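Long-range contacts in putative polyprenyl synthetase (Streptomyces coelicolor, PDB 3NF2), which probably catalyses magnesium-dependent elongation of isoprenyl diphosphate chains, as a prenyltransferase of the FPP/GGPP synthase family: residues A36-G40 with N88-L92; L188-S193 with L209-Y214; H215-A219 with Q311-A315. The contacts are given in a common frame with arbitrary orientation. Residues are numbered along the deposited sequence.

Contact 1 of 3, residues A36-G40 with N88-L92; sequences AYHFG and NFSLL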
loop_
_atom_site.group_PDB
_atom_site.type_symbol
_atom_site.label_atom_id
_atom_site.label_comp_id
_atom_site.label_asym_id
_atom_site.label_seq_id
_atom_site.Cartn_x
_atom_site.Cartn_y
_atom_site.Cartn_z
ATOM N N ALA A 36 -3.668 16.592 -1.994
ATOM C CA ALA A 36 -3.531 18.012 -1.629
ATOM C C ALA A 36 -4.440 18.363 -0.459
ATOM O O ALA A 36 -4.046 19.124 0.423
ATOM C CB ALA A 36 -3.816 18.935 -2.827
ATOM N N TYR A 37 -5.649 17.800 -0.455
ATOM C CA TYR A 37 -6.540 17.977 0.675
ATOM C C TYR A 37 -5.921 17.358 1.919
ATOM O O TYR A 37 -5.881 18.002 2.961
ATOM C CB TYR A 37 -7.938 17.398 0.440
ATOM C CG TYR A 37 -8.765 17.490 1.700
ATOM C CD1 TYR A 37 -9.339 18.704 2.080
ATOM C CD2 TYR A 37 -8.919 16.388 2.550
ATOM C CE1 TYR A 37 -10.069 18.816 3.255
ATOM C CE2 TYR A 37 -9.646 16.489 3.731
ATOM C CZ TYR A 37 -10.217 17.711 4.074
ATOM O OH TYR A 37 -10.944 17.836 5.229
ATOM N N HIS A 38 -5.431 16.123 1.803
ATOM C CA HIS A 38 -4.778 15.463 2.932
ATOM C C HIS A 38 -3.652 16.316 3.519
ATOM O O HIS A 38 -3.500 16.413 4.730
ATOM C CB HIS A 38 -4.194 14.102 2.544
ATOM C CG HIS A 38 -3.332 13.514 3.617
ATOM N ND1 HIS A 38 -3.842 13.106 4.831
ATOM C CD2 HIS A 38 -1.992 13.333 3.688
ATOM C CE1 HIS A 38 -2.856 12.666 5.592
ATOM N NE2 HIS A 38 -1.723 12.790 4.922
ATOM N N PHE A 39 -2.865 16.921 2.643
ATOM C CA PHE A 39 -1.736 17.711 3.069
ATOM C C PHE A 39 -2.108 19.134 3.481
ATOM O O PHE A 39 -1.245 19.876 3.921
ATOM C CB PHE A 39 -0.675 17.724 1.980
ATOM C CG PHE A 39 0.174 16.485 1.947
ATOM C CD1 PHE A 39 1.185 16.289 2.895
ATOM C CD2 PHE A 39 -0.036 15.510 0.969
ATOM C CE1 PHE A 39 1.974 15.146 2.865
ATOM C CE2 PHE A 39 0.745 14.357 0.930
ATOM C CZ PHE A 39 1.755 14.174 1.870
ATOM N N GLY A 40 -3.382 19.509 3.346
ATOM C CA GLY A 40 -3.855 20.824 3.788
ATOM C C GLY A 40 -3.637 21.980 2.814
ATOM O O GLY A 40 -3.887 23.146 3.161
ATOM N N ASN A 88 2.535 9.448 5.543
ATOM C CA ASN A 88 1.202 9.924 5.191
ATOM C C ASN A 88 0.262 8.853 4.623
ATOM O O ASN A 88 -0.951 8.916 4.835
ATOM C CB ASN A 88 1.304 11.142 4.284
ATOM C CG ASN A 88 1.761 12.372 5.039
ATOM O OD1 ASN A 88 0.960 13.052 5.698
ATOM N ND2 ASN A 88 3.050 12.664 4.959
ATOM N N PHE A 89 0.838 7.868 3.937
ATOM C CA PHE A 89 0.139 6.638 3.538
ATOM C C PHE A 89 -0.400 5.942 4.770
ATOM O O PHE A 89 -1.544 5.490 4.798
ATOM C CB PHE A 89 1.103 5.728 2.736
ATOM C CG PHE A 89 1.075 4.253 3.127
ATOM C CD1 PHE A 89 2.111 3.704 3.882
ATOM C CD2 PHE A 89 0.048 3.406 2.695
ATOM C CE1 PHE A 89 2.114 2.343 4.239
ATOM C CE2 PHE A 89 0.043 2.042 3.038
ATOM C CZ PHE A 89 1.074 1.512 3.817
ATOM N N SER A 90 0.434 5.882 5.800
ATOM C CA SER A 90 0.059 5.287 7.059
ATOM C C SER A 90 -1.108 6.051 7.701
ATOM O O SER A 90 -2.061 5.430 8.142
ATOM C CB SER A 90 1.276 5.222 7.980
ATOM O OG SER A 90 0.966 4.588 9.200
ATOM N N LEU A 91 -1.063 7.382 7.694
ATOM C CA LEU A 91 -2.138 8.185 8.276
ATOM C C LEU A 91 -3.470 7.985 7.559
ATOM O O LEU A 91 -4.498 7.752 8.198
ATOM C CB LEU A 91 -1.792 9.678 8.250
ATOM C CG LEU A 91 -0.600 10.225 9.028
ATOM C CD1 LEU A 91 -0.594 11.749 8.932
ATOM C CD2 LEU A 91 -0.640 9.770 10.487
ATOM N N LEU A 92 -3.432 8.091 6.233
ATOM C CA LEU A 92 -4.616 7.963 5.392
ATOM C C LEU A 92 -5.359 6.661 5.667
ATOM O O LEU A 92 -6.565 6.660 5.880
ATOM C CB LEU A 92 -4.222 8.040 3.913
ATOM C CG LEU A 92 -3.953 9.440 3.355
ATOM C CD1 LEU A 92 -3.138 9.366 2.086
ATOM C CD2 LEU A 92 -5.249 10.183 3.106
#

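Contact 2 of 3, residues L188-S193 with L209-Y214; sequences LACASS and LEKYGY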
loop_
_atom_site.group_PDB
_atom_site.type_symbol
_atom_site.label_atom_id
_atom_site.label_comp_id
_atom_site.label_asym_id
_atom_site.label_seq_id
_atom_site.Cartn_x
_atom_site.Cartn_y
_atom_site.Cartn_z
ATOM N N LEU A 188 11.298 6.494 12.586
ATOM C CA LEU A 188 12.348 7.413 13.032
ATOM C C LEU A 188 13.720 6.774 12.877
ATOM O O LEU A 188 14.685 7.453 12.554
ATOM C CB LEU A 188 12.096 7.902 14.456
ATOM C CG LEU A 188 11.081 9.053 14.490
ATOM C CD1 LEU A 188 10.395 9.206 15.843
ATOM C CD2 LEU A 188 11.723 10.360 14.089
ATOM N N ALA A 189 13.772 5.456 13.052
ATOM C CA ALA A 189 14.975 4.666 12.816
ATOM C C ALA A 189 15.379 4.771 11.359
ATOM O O ALA A 189 16.556 4.961 11.046
ATOM C CB ALA A 189 14.727 3.219 13.176
ATOM N N CYS A 190 14.383 4.651 10.481
ATOM C CA CYS A 190 14.586 4.769 9.055
ATOM C C CYS A 190 15.012 6.182 8.676
ATOM O O CYS A 190 15.962 6.352 7.928
ATOM C CB CYS A 190 13.331 4.372 8.276
ATOM S SG CYS A 190 13.583 4.455 6.485
ATOM N N ALA A 191 14.324 7.185 9.203
ATOM C CA ALA A 191 14.680 8.578 8.933
ATOM C C ALA A 191 16.104 8.908 9.385
ATOM O O ALA A 191 16.813 9.653 8.712
ATOM C CB ALA A 191 13.694 9.514 9.592
ATOM N N SER A 192 16.513 8.326 10.516
ATOM C CA SER A 192 17.840 8.539 11.084
ATOM C C SER A 192 18.965 7.900 10.283
ATOM O O SER A 192 20.106 8.343 10.376
ATOM C CB SER A 192 17.903 8.028 12.531
ATOM O OG SER A 192 17.139 8.859 13.390
ATOM N N SER A 193 18.652 6.865 9.512
ATOM C CA SER A 193 19.689 6.114 8.803
ATOM C C SER A 193 19.646 6.209 7.269
ATOM O O SER A 193 20.602 5.804 6.602
ATOM C CB SER A 193 19.674 4.646 9.230
ATOM O OG SER A 193 18.515 3.978 8.757
ATOM N N LEU A 209 22.754 3.781 13.384
ATOM C CA LEU A 209 21.942 5.001 13.291
ATOM C C LEU A 209 20.461 4.678 13.417
ATOM O O LEU A 209 19.685 5.483 13.910
ATOM C CB LEU A 209 22.187 5.720 11.961
ATOM C CG LEU A 209 23.537 6.400 11.724
ATOM C CD1 LEU A 209 23.818 6.413 10.242
ATOM C CD2 LEU A 209 23.546 7.814 12.282
ATOM N N GLU A 210 20.096 3.491 12.949
ATOM C CA GLU A 210 18.772 2.920 13.115
ATOM C C GLU A 210 18.455 2.712 14.602
ATOM O O GLU A 210 17.370 3.070 15.071
ATOM C CB GLU A 210 18.728 1.599 12.350
ATOM C CG GLU A 210 17.372 1.018 12.072
ATOM C CD GLU A 210 17.441 -0.121 11.076
ATOM O OE1 GLU A 210 17.406 -1.296 11.506
ATOM O OE2 GLU A 210 17.548 0.164 9.861
ATOM N N LYS A 211 19.418 2.165 15.346
ATOM C CA LYS A 211 19.275 1.974 16.795
ATOM C C LYS A 211 19.094 3.305 17.538
ATOM O O LYS A 211 18.283 3.406 18.458
ATOM C CB LYS A 211 20.448 1.169 17.356
ATOM C CG LYS A 211 20.350 -0.327 17.031
ATOM C CD LYS A 211 21.695 -1.056 17.128
ATOM C CE LYS A 211 21.537 -2.538 16.777
ATOM N NZ LYS A 211 22.821 -3.194 16.383
ATOM N N TYR A 212 19.822 4.328 17.105
ATOM C CA TYR A 212 19.615 5.672 17.614
ATOM C C TYR A 212 18.182 6.145 17.355
ATOM O O TYR A 212 17.524 6.675 18.254
ATOM C CB TYR A 212 20.633 6.638 16.986
ATOM C CG TYR A 212 20.189 8.081 16.992
ATOM C CD1 TYR A 212 19.563 8.642 15.880
ATOM C CD2 TYR A 212 20.384 8.883 18.110
ATOM C CE1 TYR A 212 19.121 9.964 15.894
ATOM C CE2 TYR A 212 19.961 10.218 18.130
ATOM C CZ TYR A 212 19.336 10.753 17.015
ATOM O OH TYR A 212 18.912 12.077 17.022
ATOM N N GLY A 213 17.706 5.947 16.124
ATOM C CA GLY A 213 16.437 6.521 15.701
ATOM C C GLY A 213 15.257 5.831 16.337
ATOM O O GLY A 213 14.303 6.487 16.753
ATOM N N TYR A 214 15.336 4.504 16.396
ATOM C CA TYR A 214 14.347 3.656 17.063
ATOM C C TYR A 214 14.144 4.044 18.516
ATOM O O TYR A 214 13.013 4.276 18.945
ATOM C CB TYR A 214 14.757 2.187 16.971
ATOM C CG TYR A 214 13.667 1.208 17.344
ATOM C CD1 TYR A 214 13.600 0.665 18.630
ATOM C CD2 TYR A 214 12.711 0.812 16.411
ATOM C CE1 TYR A 214 12.601 -0.236 18.979
ATOM C CE2 TYR A 214 11.705 -0.091 16.752
ATOM C CZ TYR A 214 11.658 -0.611 18.035
ATOM O OH TYR A 214 10.674 -1.510 18.376
#

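Contact 3 of 3, residues H215-A219 with Q311-A315; sequences HLGLA and QHTIA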
loop_
_atom_site.group_PDB
_atom_site.type_symbol
_atom_site.label_atom_id
_atom_site.label_comp_id
_atom_site.label_asym_id
_atom_site.label_seq_id
_atom_site.Cartn_x
_atom_site.Cartn_y
_atom_site.Cartn_z
ATOM N N HIS A 215 15.240 4.134 19.264
ATOM C CA HIS A 215 15.166 4.477 20.682
ATOM C C HIS A 215 14.793 5.931 20.914
ATOM O O HIS A 215 14.115 6.253 21.893
ATOM C CB HIS A 215 16.436 4.055 21.421
ATOM C CG HIS A 215 16.561 2.571 21.560
ATOM N ND1 HIS A 215 15.858 1.852 22.504
ATOM C CD2 HIS A 215 17.273 1.663 20.851
ATOM C CE1 HIS A 215 16.144 0.566 22.379
ATOM N NE2 HIS A 215 17.005 0.425 21.387
ATOM N N LEU A 216 15.178 6.795 19.981
ATOM C CA LEU A 216 14.669 8.166 19.953
ATOM C C LEU A 216 13.150 8.190 19.726
ATOM O O LEU A 216 12.439 9.026 20.299
ATOM C CB LEU A 216 15.376 8.975 18.865
ATOM C CG LEU A 216 14.885 10.396 18.569
ATOM C CD1 LEU A 216 15.089 11.251 19.792
ATOM C CD2 LEU A 216 15.582 11.009 17.369
ATOM N N GLY A 217 12.671 7.266 18.886
ATOM C CA GLY A 217 11.251 7.126 18.591
ATOM C C GLY A 217 10.432 6.731 19.799
ATOM O O GLY A 217 9.354 7.294 20.046
ATOM N N LEU A 218 10.956 5.779 20.563
ATOM C CA LEU A 218 10.325 5.348 21.810
ATOM C C LEU A 218 10.294 6.458 22.854
ATOM O O LEU A 218 9.296 6.612 23.572
ATOM C CB LEU A 218 11.022 4.108 22.368
ATOM C CG LEU A 218 10.841 2.797 21.591
ATOM C CD1 LEU A 218 11.812 1.753 22.096
ATOM C CD2 LEU A 218 9.412 2.272 21.722
ATOM N N ALA A 219 11.371 7.245 22.919
ATOM C CA ALA A 219 11.437 8.363 23.861
ATOM C C ALA A 219 10.412 9.414 23.464
ATOM O O ALA A 219 9.750 10.016 24.315
ATOM C CB ALA A 219 12.837 8.958 23.898
ATOM N N GLN A 311 15.162 5.840 27.286
ATOM C CA GLN A 311 15.233 5.655 25.834
ATOM C C GLN A 311 16.093 6.719 25.143
ATOM O O GLN A 311 16.842 6.406 24.217
ATOM C CB GLN A 311 13.832 5.602 25.224
ATOM C CG GLN A 311 13.074 4.330 25.554
ATOM C CD GLN A 311 13.693 3.123 24.883
ATOM O OE1 GLN A 311 14.269 3.234 23.804
ATOM N NE2 GLN A 311 13.584 1.962 25.523
ATOM N N HIS A 312 15.959 7.958 25.604
ATOM C CA HIS A 312 16.832 9.070 25.240
ATOM C C HIS A 312 18.306 8.670 25.379
ATOM O O HIS A 312 19.092 8.837 24.448
ATOM C CB HIS A 312 16.511 10.263 26.143
ATOM C CG HIS A 312 17.328 11.488 25.870
ATOM N ND1 HIS A 312 18.615 11.649 26.340
ATOM C CD2 HIS A 312 17.022 12.634 25.216
ATOM C CE1 HIS A 312 19.074 12.831 25.969
ATOM N NE2 HIS A 312 18.129 13.446 25.281
ATOM N N THR A 313 18.645 8.124 26.542
ATOM C CA THR A 313 19.994 7.704 26.885
ATOM C C THR A 313 20.494 6.593 25.967
ATOM O O THR A 313 21.605 6.681 25.463
ATOM C CB THR A 313 20.059 7.288 28.382
ATOM O OG1 THR A 313 19.834 8.447 29.196
ATOM C CG2 THR A 313 21.399 6.639 28.752
ATOM N N ILE A 314 19.676 5.567 25.737
ATOM C CA ILE A 314 20.039 4.472 24.813
ATOM C C ILE A 314 20.273 4.977 23.379
ATOM O O ILE A 314 21.194 4.508 22.683
ATOM C CB ILE A 314 18.992 3.330 24.829
ATOM C CG1 ILE A 314 18.835 2.794 26.257
ATOM C CG2 ILE A 314 19.391 2.176 23.870
ATOM C CD1 ILE A 314 17.497 2.125 26.537
ATOM N N ALA A 315 19.457 5.947 22.959
ATOM C CA ALA A 315 19.612 6.586 21.649
ATOM C C ALA A 315 20.944 7.339 21.544
ATOM O O ALA A 315 21.758 7.041 20.673
ATOM C CB ALA A 315 18.442 7.525 21.363
#

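Contact 1 of 3, residues A36-G40 with N88-L92
The end of helix 31-38 meets the middle of helix 77-98 through side chains alone: the nearest pair of CA atoms, those of His38 and Leu92, is 7.9 Å apart, and the 221 Å² buried centres on the imidazole of His38.

One hydrogen bond crosses the gap. His38 NE2 donates to Asn88 OD1 at 2.8 Å with an N-H...O angle of 148°, which places a proton on NE2. The other end of the amide is held within its own helix, Asn88 ND2 donating to the backbone oxygen of Glu84.

Apolar contacts flank the same ring on one face and at its edge. Leu92 CG sits 4.0 Å from the His38 ring centroid and 11° off its normal, a CH-pi contact over one face, while Leu92 CD2 comes to 3.7 Å from His38 ND1. At the ring edge Leu91 CD1 is 4.1 Å from His38 CE1. Phe39 adds a further contact, its CE1 3.4 Å from Asn88 ND2.

Backbone geometry closes the helix: Gly40, with phi of 83°, completes a Schellman motif, and Gly40 N bonds to Tyr37 O at 2.9 Å.

Helix 77-98 goes on to Asp94, where the first aspartate-rich DDxxD motif of this family begins; Phe89, at a position linked in relatives to product length, has its CA-to-CB bond turned away from residues 36-40. With its edge bonded to an amide and a face under leucine, His38 acts here as an oriented donor within a largely apolar setting, joining the loop-side end of helix 31-38 to a probable active-site helix.

Contact 2 of 3, residues L188-S193 with L209-Y214
This is a close, small-residue packing of consecutive helices, 173-198 and 203-230, which form a helical hairpin in the all-helical isoprenoid synthase fold. The short segments run roughly antiparallel (137°), with axes only 6.8 Å apart, and bury 366 Å² without a hydrogen bond between them.

Gly213 makes the approach possible: its CA is 3.7 Å from Ala189 CA, and a modelled CB would lie 2.5 Å from Leu188 O, a clash. Ala189 CB packs against Glu210 O (3.3 Å) and Tyr214 CB (3.9 Å). Farther along, Ser192 CB meets Leu209 O at 3.4 Å, and Ser193 CB meets Leu209 CB at 3.9 Å. Both serine hydroxyls turn back into their own helix, Ser192 OG to Leu188 O (2.9 Å) and Ser193 OG to Ala189 O (3.2 Å).

Around the pair, Leu188 and Ser192 touch helix 57-67, Glu210 forms a salt bridge with Arg147 of helix 139-165, and Tyr212 packs on helix 300-319 while its OH bonds to Phe332 O of helix 326-339.

Contact 3 of 3, residues H215-A219 with Q311-A315
Gln311 and His215 dominate this contact, with 87 and 82 Å² covered out of 341 Å² in all. They lie on helices 300-319 and 203-230, whose short segments run nearly antiparallel (161°) with axes 7.7 Å apart. The contact thus joins a helix from the C-terminal part of the chain to helix 203-230 just before what is probably the second aspartate-rich motif, by family resemblance.

His215 ND1 donates to Gln311 OE1 at 2.5 Å, with an N-H...O angle of 158°. The separation is very short for such a bond, and at 2.20 Å resolution its exact value deserves caution, but the assigned direction puts the proton on ND1. The same oxygen, Gln311 OE1, is 3.3 Å from Leu218 CD1, so an apolar group flanks the bond. Over one face of the imidazole, Ile314 CG2 stands 3.6 Å from the His215 centroid and 7° off the ring normal, a well-centred CH-pi contact.

Ala315, next in covered area, marks one end of the register: its CA is 5.0 Å from His215 CA, and its CB lies 3.6 Å from Leu216 N. At the other end Ala219 CB meets Gln311 CB at 3.7 Å. His312, more peripheral, directs its NE2 to Asp337 of helix 326-339.

Alanines bring the backbones close, while a single polar bond between the His215 and Gln311 side chains, with Leu218 beside the acceptor and Ile314 over the ring, gives the apolar interface a directional link.

How the contacts relate
Contacts 2 and 3 form one continuous packed region: their centres are 10 Å apart, both use helix 203-230, and they touch directly, Tyr212 O lying 3.4 Å from Ala315 CB and Leu188 CD1 3.6 Å from Gly217 CA. Contact 1 is separate, its centre 23 Å from that of contact 2 and 27 Å from that of contact 3, which lies on the opposite side of the chain's centre. By family resemblance, helix 77-98 of contact 1 and helix 203-230 of contacts 2 and 3 carry the two aspartate-rich motifs of the active site. A sulfate about 5 Å from the Leu91 side chain probably comes from the crystallisation liquor, though such ions often mark pockets.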